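Local coordinates for nodulation protein S (Bradyrhizobium sp., PDB 3OFK) that probably methylates nitrogen in the synthesis of nodulation factors, with S-adenosylmethionine as methyl donor, and is seen here with the product S-adenosyl-L-homocysteine bound, at residues 123-128 with 163-168; 150-155 with 167-172. All coordinates share one frame; numbering follows the deposited sequence.

Interaction 1 and interaction 2 lie side by side, their centres about 10 Å apart, in a Rossmann-like methyltransferase built on a seven-stranded mixed sheet. Along the chain come first the loop 123-128, after strand 115-121, then strand segment 150-155, and last the stretch 163-172, whose loop serves interaction 1 and whose helix start serves interaction 2; Ala-167 and Gly-168 belong to both. The two also touch directly: Tyr-125 CD2 packs 3.6 Å from Ser-154 OG, and Leu-124 CD1 lies 4.0 Å from Val-172 CG1. The loop that borders the S-adenosyl-L-homocysteine pocket is thus packed against the buried junction of strand 148-155 and the start of helix 169-179.

Interaction 1 of 2, residues 123-128 with 163-168; sequences VLYYLE and WGHVAG. With SAH (S-adenosyl-L-homocysteine), chain E.
Tyr-125 O and Val-166 N are joined through water 1, which donates to Tyr-125 O at 2.7 Å and to Leu-127 O at 2.8 Å, and accepts from Val-166 N. Water 2 lies 3.0 Å from His-165 ND1, to which it is hydrogen-bonded, and also donates to Leu-127 O. Beside them Tyr-125, Tyr-126, Trp-163 and His-165 form an aromatic cluster. In Tyr-125, chi1 of 51° places CG between the backbone N and the carbonyl carbon. Its CD1 lies 3.4 Å from His-165 CD2, the ring planes inclined at 31°. Farther out, Tyr-125 OH meets Trp-163 CZ3 at 3.6 Å and hydrogen-bonds to Glu-122, so a tyrosine suits both its apolar and its polar neighbours. Gly-164, with positive phi, ends helix 157-162 in a Schellman motif, a backbone shape that a side chain would crowd. As in other Rossmann-like methyltransferases, the loop after the fourth strand borders the cofactor: Val-123 CG2 lies 3.5 Å from C4 of the adenine of S-adenosyl-L-homocysteine. Tyr-126 bridges ligand and cluster, with CD2 3.7 Å from ligand C8 and CD1 near His-165 CE1.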
loop_
_atom_site.group_PDB
_atom_site.type_symbol
_atom_site.label_atom_id
_atom_site.label_comp_id
_atom_site.label_asym_id
_atom_site.label_seq_id
_atom_site.Cartn_x
_atom_site.Cartn_y
_atom_site.Cartn_z
ATOM N N VAL A 123 0.165 -3.988 2.169
ATOM C CA VAL A 123 1.605 -4.234 2.325
ATOM C C VAL A 123 2.059 -4.429 3.784
ATOM O O VAL A 123 2.876 -5.314 4.048
ATOM C CB VAL A 123 2.431 -3.111 1.670
ATOM C CG1 VAL A 123 2.057 -1.763 2.269
ATOM C CG2 VAL A 123 3.878 -3.374 1.885
ATOM N N LEU A 124 1.536 -3.644 4.728
ATOM C CA LEU A 124 2.112 -3.644 6.092
ATOM C C LEU A 124 1.943 -4.969 6.840
ATOM O O LEU A 124 2.759 -5.287 7.706
ATOM C CB LEU A 124 1.639 -2.468 6.944
ATOM C CG LEU A 124 1.982 -1.027 6.551
ATOM C CD1 LEU A 124 1.307 -0.028 7.551
ATOM C CD2 LEU A 124 3.480 -0.790 6.515
ATOM N N TYR A 125 0.973 -5.797 6.455
ATOM C CA TYR A 125 0.867 -7.115 7.087
ATOM C C TYR A 125 1.960 -8.121 6.697
ATOM O O TYR A 125 2.074 -9.183 7.314
ATOM C CB TYR A 125 -0.509 -7.740 6.884
ATOM C CG TYR A 125 -1.053 -7.792 5.469
ATOM C CD1 TYR A 125 -0.644 -8.763 4.562
ATOM C CD2 TYR A 125 -2.035 -6.889 5.062
ATOM C CE1 TYR A 125 -1.191 -8.813 3.264
ATOM C CE2 TYR A 125 -2.574 -6.937 3.787
ATOM C CZ TYR A 125 -2.153 -7.889 2.904
ATOM O OH TYR A 125 -2.732 -7.904 1.660
ATOM N N TYR A 126 2.779 -7.814 5.693
ATOM C CA TYR A 126 3.901 -8.715 5.400
ATOM C C TYR A 126 5.029 -8.595 6.435
ATOM O O TYR A 126 5.932 -9.396 6.480
ATOM C CB TYR A 126 4.442 -8.475 3.984
ATOM C CG TYR A 126 3.465 -8.908 2.918
ATOM C CD1 TYR A 126 3.185 -10.257 2.709
ATOM C CD2 TYR A 126 2.810 -7.980 2.136
ATOM C CE1 TYR A 126 2.270 -10.671 1.733
ATOM C CE2 TYR A 126 1.889 -8.378 1.185
ATOM C CZ TYR A 126 1.631 -9.717 0.988
ATOM O OH TYR A 126 0.722 -10.055 0.034
ATOM N N LEU A 127 4.990 -7.591 7.272
ATOM C CA LEU A 127 6.041 -7.453 8.278
ATOM C C LEU A 127 5.861 -8.554 9.342
ATOM O O LEU A 127 4.768 -9.091 9.513
ATOM C CB LEU A 127 6.003 -6.060 8.888
ATOM C CG LEU A 127 6.377 -4.952 7.902
ATOM C CD1 LEU A 127 5.911 -3.616 8.484
ATOM C CD2 LEU A 127 7.880 -4.956 7.602
ATOM N N GLU A 128 6.940 -8.898 10.038
ATOM C CA GLU A 128 6.937 -10.040 10.952
ATOM C C GLU A 128 6.228 -9.847 12.288
ATOM O O GLU A 128 5.725 -10.813 12.857
ATOM C CB GLU A 128 8.375 -10.469 11.265
ATOM C CG GLU A 128 9.131 -10.942 10.056
ATOM C CD GLU A 128 10.561 -11.280 10.409
ATOM O OE1 GLU A 128 11.424 -10.373 10.350
ATOM O OE2 GLU A 128 10.809 -12.456 10.760
ATOM N N TRP A 163 -4.627 -15.377 7.127
ATOM C CA TRP A 163 -3.541 -15.471 6.151
ATOM C C TRP A 163 -2.165 -15.759 6.769
ATOM O O TRP A 163 -1.172 -15.787 6.050
ATOM C CB TRP A 163 -3.452 -14.197 5.299
ATOM C CG TRP A 163 -4.586 -14.005 4.330
ATOM C CD1 TRP A 163 -5.490 -14.946 3.893
ATOM C CD2 TRP A 163 -4.902 -12.797 3.639
ATOM N NE1 TRP A 163 -6.359 -14.373 2.987
ATOM C CE2 TRP A 163 -6.013 -13.057 2.814
ATOM C CE3 TRP A 163 -4.359 -11.500 3.659
ATOM C CZ2 TRP A 163 -6.597 -12.077 2.016
ATOM C CZ3 TRP A 163 -4.939 -10.529 2.863
ATOM C CH2 TRP A 163 -6.054 -10.824 2.054
ATOM N N GLY A 164 -2.105 -15.963 8.082
ATOM C CA GLY A 164 -0.845 -16.209 8.778
ATOM C C GLY A 164 -0.117 -14.960 9.251
ATOM O O GLY A 164 0.974 -15.058 9.811
ATOM N N HIS A 165 -0.699 -13.783 9.030
ATOM C CA HIS A 165 -0.039 -12.536 9.425
ATOM C C HIS A 165 -0.478 -12.101 10.809
ATOM O O HIS A 165 -1.313 -12.753 11.451
ATOM C CB HIS A 165 -0.259 -11.443 8.373
ATOM C CG HIS A 165 0.112 -11.869 6.984
ATOM N ND1 HIS A 165 1.369 -12.332 6.653
ATOM C CD2 HIS A 165 -0.621 -11.916 5.844
ATOM C CE1 HIS A 165 1.391 -12.655 5.371
ATOM N NE2 HIS A 165 0.200 -12.400 4.854
ATOM N N VAL A 166 0.123 -11.028 11.315
ATOM C CA VAL A 166 -0.099 -10.641 12.716
ATOM C C VAL A 166 -1.284 -9.663 12.917
ATOM O O VAL A 166 -2.064 -9.802 13.878
ATOM C CB VAL A 166 1.203 -10.062 13.375
ATOM C CG1 VAL A 166 0.920 -9.665 14.820
ATOM C CG2 VAL A 166 2.339 -11.082 13.339
ATOM N N ALA A 167 -1.402 -8.664 12.041
ATOM C CA ALA A 167 -2.477 -7.709 12.160
ATOM C C ALA A 167 -2.778 -7.018 10.825
ATOM O O ALA A 167 -1.926 -6.979 9.929
ATOM C CB ALA A 167 -2.157 -6.692 13.243
ATOM N N GLY A 168 -3.996 -6.478 10.722
ATOM C CA GLY A 168 -4.484 -5.815 9.520
ATOM C C GLY A 168 -5.046 -4.426 9.808
ATOM O O GLY A 168 -4.498 -3.691 10.650
HETATM N N SAH E . -0.188 -1.302 -2.973
HETATM C CA SAH E . -0.586 -2.103 -4.125
HETATM C CB SAH E . 0.169 -3.430 -4.118
HETATM C CG SAH E . -0.102 -4.434 -3.009
HETATM S SD SAH E . 0.693 -6.063 -3.236
HETATM C C SAH E . -2.099 -2.353 -4.218
HETATM O O SAH E . -2.844 -2.128 -3.261
HETATM O OXT SAH E . -2.597 -2.784 -5.257
HETATM C "C5'" SAH E . 2.001 -5.801 -1.994
HETATM C "C4'" SAH E . 3.320 -5.212 -2.455
HETATM O "O4'" SAH E . 4.084 -4.859 -1.302
HETATM C "C3'" SAH E . 4.177 -6.165 -3.287
HETATM O "O3'" SAH E . 4.730 -5.464 -4.409
HETATM C "C2'" SAH E . 5.270 -6.593 -2.294
HETATM O "O2'" SAH E . 6.475 -6.932 -2.936
HETATM C "C1'" SAH E . 5.406 -5.341 -1.471
HETATM N N9 SAH E . 6.031 -5.448 -0.133
HETATM C C8 SAH E . 5.858 -6.442 0.796
HETATM N N7 SAH E . 6.573 -6.118 1.895
HETATM C C5 SAH E . 7.192 -4.942 1.692
HETATM C C6 SAH E . 7.992 -4.186 2.549
HETATM N N6 SAH E . 8.321 -4.698 3.768
HETATM N N1 SAH E . 8.492 -2.996 2.081
HETATM C C2 SAH E . 8.151 -2.551 0.808
HETATM N N3 SAH E . 7.324 -3.307 -0.016
HETATM C C4 SAH E . 6.833 -4.485 0.429
HETATM O O HOH W 1 1.984 -9.173 10.027
HETATM O O HOH W 2 3.753 -11.812 8.366
#

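Interaction 2 of 2, residues 150-155 with 167-172; sequences LVFGSA and AGAETV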
loop_
_atom_site.group_PDB
_atom_site.type_symbol
_atom_site.label_atom_id
_atom_site.label_comp_id
_atom_site.label_asym_id
_atom_site.label_seq_id
_atom_site.Cartn_x
_atom_site.Cartn_y
_atom_site.Cartn_z
ATOM N N LEU A 150 -1.944 10.600 4.299
ATOM C CA LEU A 150 -1.530 9.216 4.177
ATOM C C LEU A 150 -2.798 8.423 3.911
ATOM O O LEU A 150 -3.783 8.591 4.613
ATOM C CB LEU A 150 -0.825 8.767 5.459
ATOM C CG LEU A 150 -0.288 7.325 5.516
ATOM C CD1 LEU A 150 1.002 7.247 6.382
ATOM C CD2 LEU A 150 -1.380 6.353 6.023
ATOM N N VAL A 151 -2.793 7.645 2.843
ATOM C CA VAL A 151 -3.931 6.821 2.459
ATOM C C VAL A 151 -3.541 5.390 2.705
ATOM O O VAL A 151 -2.639 4.890 2.052
ATOM C CB VAL A 151 -4.319 7.012 0.976
ATOM C CG1 VAL A 151 -5.250 5.895 0.526
ATOM C CG2 VAL A 151 -4.979 8.332 0.797
ATOM N N PHE A 152 -4.213 4.753 3.667
ATOM C CA PHE A 152 -3.894 3.410 4.097
ATOM C C PHE A 152 -5.029 2.499 3.745
ATOM O O PHE A 152 -6.200 2.881 3.827
ATOM C CB PHE A 152 -3.689 3.384 5.614
ATOM C CG PHE A 152 -3.741 1.998 6.217
ATOM C CD1 PHE A 152 -2.653 1.108 6.097
ATOM C CD2 PHE A 152 -4.890 1.576 6.897
ATOM C CE1 PHE A 152 -2.706 -0.157 6.678
ATOM C CE2 PHE A 152 -4.957 0.303 7.466
ATOM C CZ PHE A 152 -3.856 -0.572 7.347
ATOM N N GLY A 153 -4.700 1.287 3.336
ATOM C CA GLY A 153 -5.740 0.286 3.136
ATOM C C GLY A 153 -5.236 -1.071 3.539
ATOM O O GLY A 153 -4.063 -1.347 3.367
ATOM N N SER A 154 -6.117 -1.921 4.051
ATOM C CA SER A 154 -5.724 -3.266 4.391
ATOM C C SER A 154 -6.932 -4.202 4.579
ATOM O O SER A 154 -8.016 -3.776 4.981
ATOM C CB SER A 154 -4.869 -3.237 5.653
ATOM O OG SER A 154 -4.520 -4.538 6.133
ATOM N N ALA A 155 -6.736 -5.461 4.212
ATOM C CA ALA A 155 -7.557 -6.544 4.676
ATOM C C ALA A 155 -7.699 -6.406 6.190
ATOM O O ALA A 155 -6.809 -5.890 6.843
ATOM C CB ALA A 155 -6.917 -7.843 4.316
ATOM N N ALA A 167 -1.402 -8.664 12.041
ATOM C CA ALA A 167 -2.477 -7.709 12.160
ATOM C C ALA A 167 -2.778 -7.018 10.825
ATOM O O ALA A 167 -1.926 -6.979 9.929
ATOM C CB ALA A 167 -2.157 -6.692 13.243
ATOM N N GLY A 168 -3.996 -6.478 10.722
ATOM C CA GLY A 168 -4.484 -5.815 9.520
ATOM C C GLY A 168 -5.046 -4.426 9.808
ATOM O O GLY A 168 -4.498 -3.691 10.650
ATOM N N ALA A 169 -6.147 -4.086 9.126
ATOM C CA ALA A 169 -6.658 -2.712 9.064
ATOM C C ALA A 169 -6.869 -2.071 10.432
ATOM O O ALA A 169 -6.339 -0.981 10.706
ATOM C CB ALA A 169 -7.963 -2.660 8.233
ATOM N N GLU A 170 -7.612 -2.757 11.293
ATOM C CA GLU A 170 -8.118 -2.117 12.505
ATOM C C GLU A 170 -6.954 -1.808 13.436
ATOM O O GLU A 170 -6.869 -0.713 14.000
ATOM C CB GLU A 170 -9.178 -2.970 13.221
ATOM C CG GLU A 170 -10.423 -3.275 12.395
ATOM C CD GLU A 170 -10.305 -4.579 11.606
ATOM O OE1 GLU A 170 -9.221 -4.818 11.039
ATOM O OE2 GLU A 170 -11.286 -5.360 11.567
ATOM N N THR A 171 -6.036 -2.763 13.533
ATOM C CA THR A 171 -4.861 -2.617 14.355
ATOM C C THR A 171 -3.967 -1.472 13.886
ATOM O O THR A 171 -3.575 -0.618 14.696
ATOM C CB THR A 171 -4.120 -3.979 14.486
ATOM O OG1 THR A 171 -4.977 -4.895 15.192
ATOM C CG2 THR A 171 -2.862 -3.818 15.265
ATOM N N VAL A 172 -3.667 -1.431 12.587
ATOM C CA VAL A 172 -2.863 -0.345 12.047
ATOM C C VAL A 172 -3.553 1.023 12.162
ATOM O O VAL A 172 -2.919 2.004 12.545
ATOM C CB VAL A 172 -2.445 -0.620 10.606
ATOM C CG1 VAL A 172 -1.758 0.593 10.011
ATOM C CG2 VAL A 172 -1.523 -1.858 10.538
#
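Phe-152 and Val-172 meet through their side-chain torsions: chi1 of 164° carries Phe-152 CG out from the strand, anti to its backbone N, chi2 turns the ring, and chi1 of 173° puts Val-172 CG1 anti to its own backbone N, where it lies over one face of the phenyl ring. In this CH-pi contact Val-172 CG1 lies 3.8 Å from the centroid of the Phe-152 ring and 24° off the normal. Phenylalanine suits the site because its flat ring offers a broad apolar face to the branched valine, while Phe-152 CE2 reaches Ala-169 O at 3.7 Å and Ala-169 CA lies at the ring edge, in plane. An alanine here would remove the ring, and would probably open a gap between the strand and the first helical turn and leave Val-172 CG1 without its CH-pi partner. Nearer the strand end, Ala-155 O accepts two hydrogen bonds. Ser-154 OG approaches Ala-155 O in the carbonyl plane, on a lone pair, at 2.8 Å, and Ala-169 N donates to Ala-155 O at 3.0 Å. This second bond engages an N-H of the first helical turn, just after the N-cap residue Gly-168. Glycine fits there because a CB would clash with Ala-155 O; instead Gly-168 CA makes a CA-H...O contact with Ala-155 O at 3.5 Å. Ala-169, with a single methyl, lies close to the strand, its CB 3.4 Å from Ser-154 O. Asp-157, between the two segments in sequence, accepts from Gly-168 N and bonds Thr-171 OG1, holding the same helix start. Helix 169-179 therefore begins against the end of strand 148-155, which runs in the sheet between strands 115-121 and 196-203, while Met-133 and Ile-137 of helix 130-142 also pack on Val-172.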